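Local atomic coordinates of mosquitocidal toxin (Lysinibacillus sphaericus, PDB entry 2VSE), a protein that is toxic to mosquitoes, probably by ADP-ribosylating proteins of the host cell, and carries ricin-B-like lectin domains that are likely to bind sugars. Residues D559-F564 and K595-Y600; I379-D384 and S402-L407; G56-D61 and F145-I150. All coordinates share one frame; numbering follows the deposited sequence.

Contact 1 of 3, residues D559-F564 and K595-Y600; sequences DGIYQF and KWTVTY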
loop_
_atom_site.group_PDB
_atom_site.type_symbol
_atom_site.label_atom_id
_atom_site.label_comp_id
_atom_site.label_asym_id
_atom_site.label_seq_id
_atom_site.Cartn_x
_atom_site.Cartn_y
_atom_site.Cartn_z
ATOM N N ASP A 559 -12.594 14.928 6.680
ATOM C CA ASP A 559 -13.609 15.936 6.951
ATOM C C ASP A 559 -13.253 17.227 6.211
ATOM O O ASP A 559 -12.073 17.575 6.077
ATOM C CB ASP A 559 -13.701 16.230 8.455
ATOM C CG ASP A 559 -14.254 15.051 9.283
ATOM O OD1 ASP A 559 -14.588 13.975 8.748
ATOM O OD2 ASP A 559 -14.357 15.209 10.511
ATOM N N GLY A 560 -14.273 17.926 5.727
ATOM C CA GLY A 560 -14.067 19.169 5.019
ATOM C C GLY A 560 -15.304 19.592 4.258
ATOM O O GLY A 560 -16.379 18.991 4.404
ATOM N N ILE A 561 -15.147 20.645 3.458
ATOM C CA ILE A 561 -16.225 21.144 2.622
ATOM C C ILE A 561 -16.021 20.630 1.204
ATOM O O ILE A 561 -14.922 20.725 0.643
ATOM C CB ILE A 561 -16.324 22.681 2.658
ATOM C CG1 ILE A 561 -16.482 23.160 4.104
ATOM C CG2 ILE A 561 -17.482 23.162 1.783
ATOM C CD1 ILE A 561 -16.432 24.663 4.273
ATOM N N TYR A 562 -17.093 20.082 0.642
ATOM C CA TYR A 562 -17.016 19.318 -0.582
ATOM C C TYR A 562 -18.115 19.707 -1.539
ATOM O O TYR A 562 -19.166 20.200 -1.130
ATOM C CB TYR A 562 -17.194 17.832 -0.271
ATOM C CG TYR A 562 -16.007 17.131 0.358
ATOM C CD1 TYR A 562 -15.064 16.491 -0.440
ATOM C CD2 TYR A 562 -15.844 17.078 1.744
ATOM C CE1 TYR A 562 -13.987 15.828 0.115
ATOM C CE2 TYR A 562 -14.760 16.409 2.314
ATOM C CZ TYR A 562 -13.836 15.783 1.485
ATOM O OH TYR A 562 -12.736 15.112 1.996
ATOM N N GLN A 563 -17.859 19.471 -2.821
ATOM C CA GLN A 563 -18.914 19.382 -3.811
ATOM C C GLN A 563 -18.892 17.968 -4.352
ATOM O O GLN A 563 -17.828 17.332 -4.420
ATOM C CB GLN A 563 -18.672 20.372 -4.928
ATOM C CG GLN A 563 -18.640 21.790 -4.454
ATOM C CD GLN A 563 -18.711 22.764 -5.604
ATOM O OE1 GLN A 563 -17.740 22.943 -6.333
ATOM N NE2 GLN A 563 -19.864 23.390 -5.782
ATOM N N PHE A 564 -20.063 17.474 -4.724
ATOM C CA PHE A 564 -20.191 16.161 -5.356
ATOM C C PHE A 564 -20.461 16.348 -6.842
ATOM O O PHE A 564 -21.538 16.788 -7.227
ATOM C CB PHE A 564 -21.322 15.367 -4.704
ATOM C CG PHE A 564 -21.181 15.229 -3.227
ATOM C CD1 PHE A 564 -20.659 14.063 -2.672
ATOM C CD2 PHE A 564 -21.559 16.267 -2.377
ATOM C CE1 PHE A 564 -20.524 13.930 -1.298
ATOM C CE2 PHE A 564 -21.418 16.149 -1.000
ATOM C CZ PHE A 564 -20.906 14.978 -0.460
ATOM N N LYS A 595 -22.527 23.316 -1.825
ATOM C CA LYS A 595 -21.380 22.900 -1.021
ATOM C C LYS A 595 -21.890 22.210 0.225
ATOM O O LYS A 595 -22.952 22.551 0.732
ATOM C CB LYS A 595 -20.519 24.099 -0.609
ATOM C CG LYS A 595 -19.942 24.912 -1.763
ATOM C CD LYS A 595 -19.248 26.157 -1.246
ATOM C CE LYS A 595 -18.706 27.007 -2.375
ATOM N NZ LYS A 595 -18.109 28.281 -1.868
ATOM N N TRP A 596 -21.131 21.244 0.720
ATOM C CA TRP A 596 -21.559 20.441 1.846
ATOM C C TRP A 596 -20.384 20.184 2.766
ATOM O O TRP A 596 -19.277 19.887 2.301
ATOM C CB TRP A 596 -22.138 19.108 1.363
ATOM C CG TRP A 596 -23.196 19.276 0.325
ATOM C CD1 TRP A 596 -23.005 19.584 -0.988
ATOM C CD2 TRP A 596 -24.615 19.153 0.508
ATOM N NE1 TRP A 596 -24.212 19.674 -1.633
ATOM C CE2 TRP A 596 -25.220 19.414 -0.742
ATOM C CE3 TRP A 596 -25.434 18.854 1.605
ATOM C CZ2 TRP A 596 -26.610 19.384 -0.931
ATOM C CZ3 TRP A 596 -26.832 18.830 1.415
ATOM C CH2 TRP A 596 -27.394 19.089 0.155
ATOM N N THR A 597 -20.620 20.310 4.073
ATOM C CA THR A 597 -19.644 19.864 5.068
ATOM C C THR A 597 -19.819 18.359 5.289
ATOM O O THR A 597 -20.915 17.892 5.598
ATOM C CB THR A 597 -19.787 20.593 6.422
ATOM O OG1 THR A 597 -21.059 20.286 6.990
ATOM C CG2 THR A 597 -19.661 22.093 6.268
ATOM N N VAL A 598 -18.737 17.609 5.108
ATOM C CA VAL A 598 -18.753 16.154 5.247
ATOM C C VAL A 598 -17.997 15.792 6.534
ATOM O O VAL A 598 -16.832 16.163 6.699
ATOM C CB VAL A 598 -18.128 15.494 4.001
ATOM C CG1 VAL A 598 -18.005 13.998 4.163
ATOM C CG2 VAL A 598 -18.951 15.837 2.728
ATOM N N THR A 599 -18.662 15.086 7.448
ATOM C CA THR A 599 -18.080 14.816 8.768
ATOM C C THR A 599 -18.236 13.360 9.209
ATOM O O THR A 599 -19.340 12.808 9.202
ATOM C CB THR A 599 -18.654 15.759 9.866
ATOM O OG1 THR A 599 -18.623 17.116 9.408
ATOM C CG2 THR A 599 -17.841 15.663 11.149
ATOM N N TYR A 600 -17.122 12.752 9.602
ATOM C CA TYR A 600 -17.127 11.368 10.034
ATOM C C TYR A 600 -17.696 11.234 11.434
ATOM O O TYR A 600 -17.412 12.050 12.308
ATOM C CB TYR A 600 -15.714 10.794 10.016
ATOM C CG TYR A 600 -15.641 9.307 10.285
ATOM C CD1 TYR A 600 -16.224 8.386 9.408
ATOM C CD2 TYR A 600 -14.972 8.818 11.402
ATOM C CE1 TYR A 600 -16.151 7.017 9.648
ATOM C CE2 TYR A 600 -14.880 7.451 11.648
ATOM C CZ TYR A 600 -15.471 6.561 10.768
ATOM O OH TYR A 600 -15.388 5.214 11.016
HETATM O O HOH W 1 -15.328 13.493 12.550
#
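With CG beside the backbone N in both residues (chi1 -55° in Phe564, -52° in Trp596), the two aromatic side chains cross at about a right angle and meet in an offset edge-to-face pair, the Phe564 edge turned to the five-membered ring of Trp596. Phe564 CE2 lies 3.8 Å from Trp596 CD1. On the same face of the sheet Val598 sends CG2 to Tyr562 CD2 at 3.5 Å and to Phe564 CZ at 3.8 Å; a compact beta-branched residue suits this place, where one methyl must serve two rings. Ile561 and Thr597 lie on the other face, joined by a light contact of Ile561 CG1 with Thr597 CG2.

The backbones pair as antiparallel strands. Gly560 and Val598 bond in both directions, the straighter bond running from Val598 N to Gly560 O at 2.8 Å, and Tyr562 and Trp596 form the next hydrogen-bonded pair. Before the strand starts, Asp559 continues the pairing with its carboxylate: OD1 takes the N-H of Tyr600 at 2.9 Å from above the carboxylate plane. Beyond the pair, Trp596 NE1 is bonded to Ala574 O and the Tyr562 hydroxyl to Gln558 O.

The chemistry thus divides by place: an aromatic and aliphatic face buried in a region of the trefoil clan, and an acidic end where an aspartate side chain substitutes for a backbone acceptor.

Contact 2 of 3, residues I379-D384 and S402-L407; sequences ILDLKD and SSQEWL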
loop_
_atom_site.group_PDB
_atom_site.type_symbol
_atom_site.label_atom_id
_atom_site.label_comp_id
_atom_site.label_asym_id
_atom_site.label_seq_id
_atom_site.Cartn_x
_atom_site.Cartn_y
_atom_site.Cartn_z
ATOM N N ILE A 379 25.687 -36.995 6.612
ATOM C CA ILE A 379 24.799 -35.888 6.248
ATOM C C ILE A 379 23.332 -36.162 6.613
ATOM O O ILE A 379 22.831 -37.272 6.434
ATOM C CB ILE A 379 24.974 -35.529 4.743
ATOM C CG1 ILE A 379 26.356 -34.907 4.524
ATOM C CG2 ILE A 379 23.912 -34.558 4.266
ATOM C CD1 ILE A 379 27.141 -35.506 3.367
ATOM N N LEU A 380 22.670 -35.132 7.136
ATOM C CA LEU A 380 21.276 -35.200 7.559
ATOM C C LEU A 380 20.349 -35.406 6.366
ATOM O O LEU A 380 20.373 -34.624 5.412
ATOM C CB LEU A 380 20.901 -33.919 8.298
ATOM C CG LEU A 380 19.583 -33.912 9.072
ATOM C CD1 LEU A 380 19.605 -34.902 10.241
ATOM C CD2 LEU A 380 19.290 -32.511 9.573
ATOM N N ASP A 381 19.522 -36.446 6.449
ATOM C CA ASP A 381 18.759 -36.960 5.315
ATOM C C ASP A 381 17.462 -37.613 5.804
ATOM O O ASP A 381 17.272 -37.814 7.008
ATOM C CB ASP A 381 19.623 -37.988 4.562
ATOM C CG ASP A 381 19.270 -38.112 3.077
ATOM O OD1 ASP A 381 18.262 -37.526 2.624
ATOM O OD2 ASP A 381 20.010 -38.816 2.353
ATOM N N LEU A 382 16.567 -37.923 4.863
ATOM C CA LEU A 382 15.359 -38.710 5.124
ATOM C C LEU A 382 15.600 -40.154 4.676
ATOM O O LEU A 382 16.152 -40.381 3.597
ATOM C CB LEU A 382 14.167 -38.142 4.345
ATOM C CG LEU A 382 13.702 -36.687 4.510
ATOM C CD1 LEU A 382 12.727 -36.330 3.408
ATOM C CD2 LEU A 382 13.065 -36.432 5.856
ATOM N N LYS A 383 15.184 -41.120 5.493
ATOM C CA LYS A 383 15.394 -42.540 5.191
ATOM C C LYS A 383 14.876 -42.922 3.804
ATOM O O LYS A 383 13.719 -42.655 3.469
ATOM C CB LYS A 383 14.746 -43.420 6.264
ATOM C CG LYS A 383 15.058 -44.906 6.148
ATOM C CD LYS A 383 14.363 -45.685 7.247
ATOM C CE LYS A 383 14.756 -47.147 7.227
ATOM N NZ LYS A 383 14.182 -47.846 8.404
ATOM N N ASP A 384 15.753 -43.538 3.007
ATOM C CA ASP A 384 15.453 -43.980 1.629
ATOM C C ASP A 384 14.944 -42.854 0.721
ATOM O O ASP A 384 14.510 -43.104 -0.407
ATOM C CB ASP A 384 14.467 -45.162 1.625
ATOM C CG ASP A 384 15.045 -46.419 2.268
ATOM O OD1 ASP A 384 16.233 -46.735 2.034
ATOM O OD2 ASP A 384 14.300 -47.102 3.002
ATOM N N SER A 402 17.840 -34.744 -3.421
ATOM C CA SER A 402 17.291 -33.533 -2.816
ATOM C C SER A 402 16.740 -33.745 -1.409
ATOM O O SER A 402 16.335 -32.782 -0.746
ATOM C CB SER A 402 16.216 -32.941 -3.717
ATOM O OG SER A 402 16.803 -32.478 -4.916
ATOM N N SER A 403 16.727 -34.998 -0.956
ATOM C CA SER A 403 16.244 -35.319 0.381
ATOM C C SER A 403 17.263 -34.946 1.465
ATOM O O SER A 403 16.929 -34.919 2.650
ATOM C CB SER A 403 15.851 -36.795 0.481
ATOM O OG SER A 403 16.952 -37.642 0.197
ATOM N N GLN A 404 18.502 -34.663 1.069
ATOM C CA GLN A 404 19.488 -34.169 2.042
ATOM C C GLN A 404 19.722 -32.651 1.930
ATOM O O GLN A 404 20.625 -32.090 2.567
ATOM C CB GLN A 404 20.801 -34.999 2.058
ATOM C CG GLN A 404 21.646 -34.956 0.793
ATOM C CD GLN A 404 22.878 -35.869 0.847
ATOM O OE1 GLN A 404 23.958 -35.493 0.386
ATOM N NE2 GLN A 404 22.714 -37.072 1.398
ATOM N N GLU A 405 18.883 -31.995 1.130
ATOM C CA GLU A 405 18.898 -30.533 1.039
ATOM C C GLU A 405 17.729 -29.948 1.835
ATOM O O GLU A 405 16.611 -30.475 1.796
ATOM C CB GLU A 405 18.906 -30.060 -0.424
ATOM C CG GLU A 405 20.192 -30.409 -1.194
ATOM C CD GLU A 405 20.332 -29.682 -2.541
ATOM O OE1 GLU A 405 20.516 -30.358 -3.575
ATOM O OE2 GLU A 405 20.267 -28.436 -2.576
ATOM N N TRP A 406 17.999 -28.874 2.573
ATOM C CA TRP A 406 17.005 -28.290 3.476
ATOM C C TRP A 406 16.896 -26.771 3.370
ATOM O O TRP A 406 17.862 -26.092 2.996
ATOM C CB TRP A 406 17.325 -28.644 4.932
ATOM C CG TRP A 406 17.481 -30.111 5.190
ATOM C CD1 TRP A 406 18.611 -30.861 5.010
ATOM C CD2 TRP A 406 16.481 -31.005 5.684
ATOM N NE1 TRP A 406 18.371 -32.164 5.355
ATOM C CE2 TRP A 406 17.073 -32.282 5.778
ATOM C CE3 TRP A 406 15.144 -30.851 6.063
ATOM C CZ2 TRP A 406 16.371 -33.403 6.233
ATOM C CZ3 TRP A 406 14.445 -31.968 6.508
ATOM C CH2 TRP A 406 15.063 -33.228 6.587
ATOM N N LEU A 407 15.722 -26.251 3.729
ATOM C CA LEU A 407 15.521 -24.822 3.941
ATOM C C LEU A 407 15.477 -24.534 5.440
ATOM O O LEU A 407 14.826 -25.247 6.206
ATOM C CB LEU A 407 14.215 -24.358 3.300
ATOM C CG LEU A 407 14.073 -24.348 1.775
ATOM C CD1 LEU A 407 12.619 -24.223 1.401
ATOM C CD2 LEU A 407 14.868 -23.218 1.140
HETATM O O HOH W 2 21.597 -32.021 5.243
#
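Asp381 OD1 is gripped by two donors. Ser403 OG gives its proton to the syn lone pair of Asp381 OD1 at 2.8 Å, and the N-H of Leu382, next in the chain, reaches the same oxygen from above the carboxylate plane. Ser403 can do this because its hydroxyl lies between its own backbone N and carbonyl carbon (chi1 60°), turned to the strand; a short hydroxyl side chain brings its donor straight to the carboxylate. The second oxygen, Asp381 OD2, is bonded to Ser396 and receives a weak bond from Gln404 NE2 at 3.4 Å, the amide and carboxylate planes standing 75° apart. Held on both oxygens, the buried carboxylate is fixed in rotation.

The amide of Gln404 is itself fixed through OE1, bonded to Asn399 N and Lys369 NZ, while Ile379 CG2 packs on its CD at 3.8 Å. Trp406 supplies both a donor and a broad apolar surface. Trp406 NE1 points at Leu380 O, 3.2 Å away and in the indole plane, in a nearly straight bond (173°), although the donor stands well above the carbonyl plane. Leu380 CD2 lies over one face of the indole, offset toward the rim, and Leu382 CD2 touches Trp406 CH2 at 3.8 Å.

The sequence Gln404-Glu405-Trp406 fits the Q-x-W signature of ricin-B-type beta-trefoils, in which the glutamine and tryptophan pack into the core of a repeat.

Contact 3 of 3, residues G56-D61 and F145-I150; sequences GQIQID and FAPGGI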
loop_
_atom_site.group_PDB
_atom_site.type_symbol
_atom_site.label_atom_id
_atom_site.label_comp_id
_atom_site.label_asym_id
_atom_site.label_seq_id
_atom_site.Cartn_x
_atom_site.Cartn_y
_atom_site.Cartn_z
ATOM N N GLY A 56 6.594 -15.765 -9.797
ATOM C CA GLY A 56 5.869 -14.554 -9.385
ATOM C C GLY A 56 6.469 -13.875 -8.157
ATOM O O GLY A 56 6.071 -12.766 -7.794
ATOM N N GLN A 57 7.438 -14.537 -7.524
ATOM C CA GLN A 57 8.063 -14.037 -6.296
ATOM C C GLN A 57 8.958 -12.832 -6.529
ATOM O O GLN A 57 9.492 -12.644 -7.620
ATOM C CB GLN A 57 8.850 -15.150 -5.583
ATOM C CG GLN A 57 7.981 -16.295 -5.030
ATOM C CD GLN A 57 6.541 -15.858 -4.699
ATOM O OE1 GLN A 57 5.577 -16.391 -5.258
ATOM N NE2 GLN A 57 6.399 -14.867 -3.809
ATOM N N ILE A 58 9.110 -12.014 -5.496
ATOM C CA ILE A 58 10.025 -10.884 -5.546
ATOM C C ILE A 58 11.466 -11.371 -5.786
ATOM O O ILE A 58 11.939 -12.314 -5.134
ATOM C CB ILE A 58 9.898 -10.018 -4.271
ATOM C CG1 ILE A 58 8.706 -9.054 -4.393
ATOM C CG2 ILE A 58 11.142 -9.199 -4.039
ATOM C CD1 ILE A 58 7.287 -9.709 -4.354
ATOM N N GLN A 59 12.136 -10.740 -6.747
ATOM C CA GLN A 59 13.511 -11.076 -7.094
ATOM C C GLN A 59 14.474 -10.463 -6.090
ATOM O O GLN A 59 14.527 -9.243 -5.929
ATOM C CB GLN A 59 13.837 -10.606 -8.510
ATOM C CG GLN A 59 13.426 -11.585 -9.600
ATOM C CD GLN A 59 14.478 -12.649 -9.848
ATOM O OE1 GLN A 59 14.158 -13.813 -10.091
ATOM N NE2 GLN A 59 15.744 -12.255 -9.783
ATOM N N ILE A 60 15.216 -11.322 -5.401
ATOM C CA ILE A 60 16.157 -10.872 -4.393
ATOM C C ILE A 60 17.583 -11.122 -4.886
ATOM O O ILE A 60 18.121 -12.229 -4.773
ATOM C CB ILE A 60 15.854 -11.519 -3.017
ATOM C CG1 ILE A 60 14.468 -11.069 -2.537
ATOM C CG2 ILE A 60 16.910 -11.148 -1.974
ATOM C CD1 ILE A 60 13.740 -12.093 -1.665
ATOM N N ASP A 61 18.154 -10.077 -5.485
ATOM C CA ASP A 61 19.549 -10.056 -5.934
ATOM C C ASP A 61 20.100 -8.632 -5.916
ATOM O O ASP A 61 19.345 -7.665 -5.751
ATOM C CB ASP A 61 19.713 -10.685 -7.329
ATOM C CG ASP A 61 18.674 -10.196 -8.335
ATOM O OD1 ASP A 61 18.594 -8.975 -8.617
ATOM O OD2 ASP A 61 17.946 -11.060 -8.865
ATOM N N PHE A 145 13.539 -5.072 -0.730
ATOM C CA PHE A 145 13.276 -5.797 -1.970
ATOM C C PHE A 145 11.772 -5.774 -2.239
ATOM O O PHE A 145 11.000 -6.497 -1.602
ATOM C CB PHE A 145 13.761 -7.233 -1.896
ATOM C CG PHE A 145 15.240 -7.376 -1.676
ATOM C CD1 PHE A 145 16.104 -7.527 -2.752
ATOM C CD2 PHE A 145 15.767 -7.387 -0.389
ATOM C CE1 PHE A 145 17.474 -7.676 -2.552
ATOM C CE2 PHE A 145 17.138 -7.527 -0.184
ATOM C CZ PHE A 145 17.990 -7.678 -1.270
ATOM N N ALA A 146 11.356 -4.935 -3.178
ATOM C CA ALA A 146 9.941 -4.696 -3.408
ATOM C C ALA A 146 9.568 -4.846 -4.867
ATOM O O ALA A 146 10.391 -4.612 -5.741
ATOM C CB ALA A 146 9.562 -3.311 -2.918
ATOM N N PRO A 147 8.312 -5.228 -5.141
ATOM C CA PRO A 147 7.820 -5.226 -6.514
ATOM C C PRO A 147 7.709 -3.792 -7.029
ATOM O O PRO A 147 7.478 -2.871 -6.235
ATOM C CB PRO A 147 6.415 -5.813 -6.378
ATOM C CG PRO A 147 6.014 -5.511 -4.974
ATOM C CD PRO A 147 7.273 -5.659 -4.187
ATOM N N GLY A 148 7.890 -3.616 -8.339
ATOM C CA GLY A 148 7.674 -2.335 -9.003
ATOM C C GLY A 148 8.576 -1.194 -8.579
ATOM O O GLY A 148 9.752 -1.397 -8.246
ATOM N N GLY A 149 7.998 0.007 -8.571
ATOM C CA GLY A 149 8.746 1.247 -8.364
ATOM C C GLY A 149 9.057 1.924 -9.693
ATOM O O GLY A 149 9.172 1.257 -10.721
ATOM N N ILE A 150 9.188 3.249 -9.660
ATOM C CA ILE A 150 9.511 4.056 -10.834
ATOM C C ILE A 150 11.001 4.388 -10.881
ATOM O O ILE A 150 11.568 4.860 -9.896
ATOM C CB ILE A 150 8.671 5.362 -10.847
ATOM C CG1 ILE A 150 7.172 5.026 -10.854
ATOM C CG2 ILE A 150 9.060 6.258 -12.040
ATOM C CD1 ILE A 150 6.241 6.221 -10.639
#
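Phe145 comes first and meets Ile60 with its ring: Ile60 CG2 sits over one face in a CH-pi contact, 3.7 Å from the ring centroid and 15° off the normal. CG2 can take this position because it lies anti to the backbone N of Ile60, with CG1 (chi1 -63°) also resting on the ring near Phe145 CG. The flat ring gives the branched isoleucine a broad surface, and at its edge, in plane, Asp61 O approaches Phe145 CE1 at 3.7 Å. Closer to the backbone, Ile58 CG2 lies 3.6 Å from Phe145 O and also touches Phe145 CB.

Ala146 points its methyl away from residues 56-61, toward Phe171. Pro147 then returns to the contact, with its CD 3.7 Å from Ile58 CG1; the rigid ring offers an apolar edge without a donor N-H. Gly148 and Gly149 follow at positive phi, which suits glycine, and lead the chain away.

No hydrogen bond crosses between the segments. Both run beside the mixed sheet of the ADP-ribosyltransferase-like domain, residues 56-61 in the loop leading to strand 66-70 and residues 145-149 in the loop between strands 138-144 and 150-151, with Arg181 of strand 180-187 touching both Ile60 and Phe145.

Overall arrangement
Contact 3 comes first along the chain, then contact 2, then contact 1, and no two of them share a sheet. Contact 3 belongs to the ADP-ribosyltransferase-like part, its centre about 14 Å from the centre of the chain. Contacts 1 and 2 lie in separate trefoil-family regions on opposite sides of that centre, with centres 64 Å apart. Contact 1 joins neighbouring strands 560-566 and 596-601 of one sheet, whereas contact 2 links strand 379-382, of a two-stranded sheet, to the chain entering strand 406-410, of a separate four-stranded sheet. Contact 2 is the nearer to contact 3, about 11 Å between nearest atoms against about 24 Å for contact 1, consistent with lectin-like modules arranged around the enzyme-like part.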